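Local structure of sulfate transporter 4.1, chloroplastic (Arabidopsis thaliana, 7LHV) at residues S205-V219 with D461-L473. The protein carries sulfate across the membrane together with protons, as an SLC26/SulP-family symporter that may help regulate sulfate assimilation. Numbering follows the deposited sequence.
Sequences SHSVISGFTSASAIV and DFSLWTITSTITL
Helices 206-219 and 461-473 run side by side in the SLC26/SulP transmembrane domain, their axes 7.5 Å apart and crossing at -31°, with the CA atoms of Gly211 and Ser469 4.4 Å apart. The small residues Gly211, Ala215 and Ser469 are consistent with this close approach. Trp465 is a knob, seated in a hole formed by Ser207, Ser210, Gly211 and Ser214. Its CG stands anti to the backbone N (chi1 -174°), which carries the indole across to the other helix, where Gly211 CA lies over the face of the five-membered ring, 3.7 Å from its centroid, in a CH-pi contact. Trp465 NE1 donates to Ser210 OG, which lies in the indole plane, at 3.1 Å, with an N-H...O angle of 146°. Replacing the indole with the methyl of an alanine is likely to leave the hole unfilled and Ser210 OG without this donor. Farther along, Ala215 CB packs 3.6 Å from Thr472 CB, while the Leu473 methyl CD1 meets Ile218 CG2 at 3.7 Å. Val208, which also touches a bound sphingosine phosphate, crosses Thr468 at about a right angle, CG2 against OG1. Thr472 OG1 bonds back to Thr468 O, and Thr472 CG2 lies 3.6 Å from Phe212 CD1.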
# COMPACT_ATOMS: atom_id res chain seq x y z
N SER A 205 -7.66 1.90 -8.66
CA SER A 205 -8.13 2.72 -9.76
C SER A 205 -9.20 2.00 -10.56
O SER A 205 -9.24 0.77 -10.61
CB SER A 205 -6.96 3.10 -10.67
OG SER A 205 -6.45 1.96 -11.33
N HIS A 206 -10.09 2.78 -11.17
CA HIS A 206 -11.15 2.18 -11.97
C HIS A 206 -10.62 1.54 -13.24
O HIS A 206 -11.24 0.61 -13.77
CB HIS A 206 -12.21 3.23 -12.32
CG HIS A 206 -13.33 2.70 -13.15
ND1 HIS A 206 -14.20 1.73 -12.69
CD2 HIS A 206 -13.73 3.00 -14.40
CE1 HIS A 206 -15.09 1.46 -13.63
NE2 HIS A 206 -14.83 2.22 -14.68
N SER A 207 -9.47 2.01 -13.74
CA SER A 207 -8.88 1.38 -14.92
C SER A 207 -8.46 -0.05 -14.63
O SER A 207 -8.65 -0.94 -15.47
CB SER A 207 -7.68 2.20 -15.40
OG SER A 207 -8.04 3.57 -15.54
N VAL A 208 -7.88 -0.29 -13.45
CA VAL A 208 -7.47 -1.63 -13.08
C VAL A 208 -8.68 -2.56 -13.00
O VAL A 208 -8.66 -3.68 -13.52
CB VAL A 208 -6.69 -1.59 -11.75
CG1 VAL A 208 -6.71 -2.94 -11.08
CG2 VAL A 208 -5.27 -1.13 -11.99
N ILE A 209 -9.75 -2.09 -12.36
CA ILE A 209 -10.96 -2.90 -12.24
C ILE A 209 -11.56 -3.17 -13.61
O ILE A 209 -12.01 -4.29 -13.90
CB ILE A 209 -11.97 -2.21 -11.31
CG1 ILE A 209 -11.36 -2.00 -9.92
CG2 ILE A 209 -13.24 -3.02 -11.21
CD1 ILE A 209 -12.10 -1.00 -9.08
N SER A 210 -11.59 -2.16 -14.48
CA SER A 210 -12.15 -2.34 -15.81
C SER A 210 -11.35 -3.34 -16.63
O SER A 210 -11.92 -4.19 -17.31
CB SER A 210 -12.22 -0.99 -16.54
OG SER A 210 -12.67 -1.16 -17.87
N GLY A 211 -10.02 -3.26 -16.56
CA GLY A 211 -9.20 -4.22 -17.29
C GLY A 211 -9.36 -5.63 -16.76
O GLY A 211 -9.47 -6.59 -17.54
N PHE A 212 -9.38 -5.79 -15.44
CA PHE A 212 -9.59 -7.10 -14.85
C PHE A 212 -10.95 -7.67 -15.25
O PHE A 212 -11.06 -8.86 -15.58
CB PHE A 212 -9.46 -7.02 -13.33
CG PHE A 212 -9.84 -8.28 -12.62
CD1 PHE A 212 -9.03 -9.39 -12.67
CD2 PHE A 212 -11.01 -8.34 -11.89
CE1 PHE A 212 -9.38 -10.55 -12.02
CE2 PHE A 212 -11.36 -9.50 -11.22
CZ PHE A 212 -10.55 -10.61 -11.29
N THR A 213 -11.99 -6.84 -15.24
CA THR A 213 -13.32 -7.30 -15.61
C THR A 213 -13.39 -7.68 -17.09
O THR A 213 -14.03 -8.67 -17.44
CB THR A 213 -14.35 -6.22 -15.29
OG1 THR A 213 -14.29 -5.92 -13.89
CG2 THR A 213 -15.74 -6.69 -15.63
N SER A 214 -12.74 -6.91 -17.96
CA SER A 214 -12.73 -7.26 -19.38
C SER A 214 -12.02 -8.59 -19.62
O SER A 214 -12.50 -9.44 -20.38
CB SER A 214 -12.06 -6.15 -20.19
OG SER A 214 -12.67 -4.90 -19.93
N ALA A 215 -10.86 -8.79 -18.98
CA ALA A 215 -10.16 -10.06 -19.12
C ALA A 215 -10.99 -11.21 -18.57
O ALA A 215 -11.03 -12.30 -19.16
CB ALA A 215 -8.80 -9.99 -18.43
N SER A 216 -11.66 -10.99 -17.44
CA SER A 216 -12.53 -12.02 -16.88
C SER A 216 -13.67 -12.35 -17.83
O SER A 216 -14.07 -13.51 -17.95
CB SER A 216 -13.06 -11.58 -15.52
OG SER A 216 -12.03 -11.56 -14.56
N ALA A 217 -14.23 -11.34 -18.49
CA ALA A 217 -15.31 -11.58 -19.44
C ALA A 217 -14.84 -12.42 -20.62
O ALA A 217 -15.53 -13.35 -21.06
CB ALA A 217 -15.89 -10.26 -19.93
N ILE A 218 -13.65 -12.12 -21.14
CA ILE A 218 -13.11 -12.92 -22.24
C ILE A 218 -12.86 -14.35 -21.78
O ILE A 218 -13.16 -15.31 -22.51
CB ILE A 218 -11.83 -12.27 -22.81
CG1 ILE A 218 -12.18 -10.98 -23.54
CG2 ILE A 218 -11.14 -13.22 -23.76
CD1 ILE A 218 -10.98 -10.19 -23.97
N VAL A 219 -12.32 -14.52 -20.57
CA VAL A 219 -12.08 -15.86 -20.04
C VAL A 219 -13.39 -16.62 -19.88
O VAL A 219 -13.47 -17.81 -20.19
CB VAL A 219 -11.30 -15.78 -18.72
CG1 VAL A 219 -11.36 -17.10 -17.97
CG2 VAL A 219 -9.86 -15.39 -18.98
N ASP A 461 -3.34 5.75 -17.15
CA ASP A 461 -4.48 4.89 -16.86
C ASP A 461 -4.67 3.85 -17.96
O ASP A 461 -5.03 2.71 -17.69
CB ASP A 461 -5.74 5.72 -16.68
CG ASP A 461 -5.72 6.54 -15.41
OD1 ASP A 461 -4.88 6.26 -14.54
OD2 ASP A 461 -6.56 7.45 -15.28
N PHE A 462 -4.43 4.24 -19.22
CA PHE A 462 -4.50 3.28 -20.31
C PHE A 462 -3.45 2.19 -20.15
O PHE A 462 -3.72 1.01 -20.42
CB PHE A 462 -4.34 3.98 -21.65
CG PHE A 462 -4.31 3.04 -22.82
CD1 PHE A 462 -5.49 2.57 -23.37
CD2 PHE A 462 -3.11 2.62 -23.37
CE1 PHE A 462 -5.47 1.70 -24.45
CE2 PHE A 462 -3.09 1.75 -24.44
CZ PHE A 462 -4.27 1.29 -24.98
N SER A 463 -2.24 2.56 -19.74
CA SER A 463 -1.20 1.57 -19.51
C SER A 463 -1.58 0.62 -18.39
O SER A 463 -1.37 -0.60 -18.50
CB SER A 463 0.13 2.26 -19.20
OG SER A 463 0.59 3.00 -20.32
N LEU A 464 -2.15 1.15 -17.31
CA LEU A 464 -2.62 0.29 -16.22
C LEU A 464 -3.70 -0.67 -16.71
O LEU A 464 -3.67 -1.87 -16.40
CB LEU A 464 -3.14 1.14 -15.06
CG LEU A 464 -2.11 1.74 -14.12
CD1 LEU A 464 -2.80 2.56 -13.05
CD2 LEU A 464 -1.26 0.65 -13.50
N TRP A 465 -4.65 -0.15 -17.48
CA TRP A 465 -5.73 -0.98 -18.01
C TRP A 465 -5.18 -2.10 -18.88
O TRP A 465 -5.55 -3.27 -18.72
CB TRP A 465 -6.71 -0.11 -18.81
CG TRP A 465 -7.94 -0.81 -19.29
CD1 TRP A 465 -9.16 -0.82 -18.67
CD2 TRP A 465 -8.09 -1.58 -20.48
NE1 TRP A 465 -10.05 -1.56 -19.40
CE2 TRP A 465 -9.42 -2.04 -20.52
CE3 TRP A 465 -7.23 -1.94 -21.52
CZ2 TRP A 465 -9.91 -2.83 -21.55
CZ3 TRP A 465 -7.71 -2.73 -22.54
CH2 TRP A 465 -9.04 -3.16 -22.55
N THR A 466 -4.28 -1.75 -19.80
CA THR A 466 -3.73 -2.75 -20.71
C THR A 466 -2.91 -3.79 -19.98
O THR A 466 -3.02 -4.99 -20.26
CB THR A 466 -2.88 -2.06 -21.78
OG1 THR A 466 -3.66 -1.06 -22.44
CG2 THR A 466 -2.39 -3.07 -22.80
N ILE A 467 -2.08 -3.37 -19.02
CA ILE A 467 -1.25 -4.32 -18.28
C ILE A 467 -2.13 -5.27 -17.49
O ILE A 467 -1.93 -6.49 -17.52
CB ILE A 467 -0.26 -3.57 -17.38
CG1 ILE A 467 0.93 -3.06 -18.19
CG2 ILE A 467 0.22 -4.46 -16.25
CD1 ILE A 467 1.80 -2.08 -17.44
N THR A 468 -3.12 -4.74 -16.77
CA THR A 468 -3.98 -5.59 -15.97
C THR A 468 -4.76 -6.57 -16.85
O THR A 468 -4.84 -7.76 -16.54
CB THR A 468 -4.94 -4.75 -15.14
OG1 THR A 468 -4.20 -3.75 -14.42
CG2 THR A 468 -5.68 -5.62 -14.14
N SER A 469 -5.30 -6.08 -17.97
CA SER A 469 -6.07 -6.95 -18.85
C SER A 469 -5.20 -8.05 -19.43
O SER A 469 -5.59 -9.23 -19.42
CB SER A 469 -6.70 -6.12 -19.97
OG SER A 469 -7.32 -6.95 -20.93
N THR A 470 -4.01 -7.70 -19.93
CA THR A 470 -3.14 -8.70 -20.54
C THR A 470 -2.68 -9.74 -19.52
O THR A 470 -2.67 -10.94 -19.81
CB THR A 470 -1.94 -8.02 -21.19
OG1 THR A 470 -2.39 -7.20 -22.28
CG2 THR A 470 -0.96 -9.04 -21.71
N ILE A 471 -2.31 -9.30 -18.32
CA ILE A 471 -1.81 -10.23 -17.32
C ILE A 471 -2.93 -11.15 -16.84
O ILE A 471 -2.72 -12.35 -16.67
CB ILE A 471 -1.13 -9.47 -16.17
CG1 ILE A 471 0.26 -9.03 -16.59
CG2 ILE A 471 -1.06 -10.33 -14.92
CD1 ILE A 471 0.98 -8.21 -15.56
N THR A 472 -4.13 -10.60 -16.62
CA THR A 472 -5.24 -11.45 -16.23
C THR A 472 -5.62 -12.42 -17.35
O THR A 472 -6.03 -13.55 -17.07
CB THR A 472 -6.44 -10.60 -15.84
OG1 THR A 472 -6.03 -9.63 -14.86
CG2 THR A 472 -7.54 -11.45 -15.25
N LEU A 473 -5.48 -12.00 -18.61
CA LEU A 473 -5.81 -12.88 -19.72
C LEU A 473 -4.83 -14.04 -19.83
O LEU A 473 -5.24 -15.20 -19.93
CB LEU A 473 -5.83 -12.07 -21.02
CG LEU A 473 -6.81 -12.49 -22.11
CD1 LEU A 473 -8.23 -12.29 -21.65
CD2 LEU A 473 -6.53 -11.73 -23.39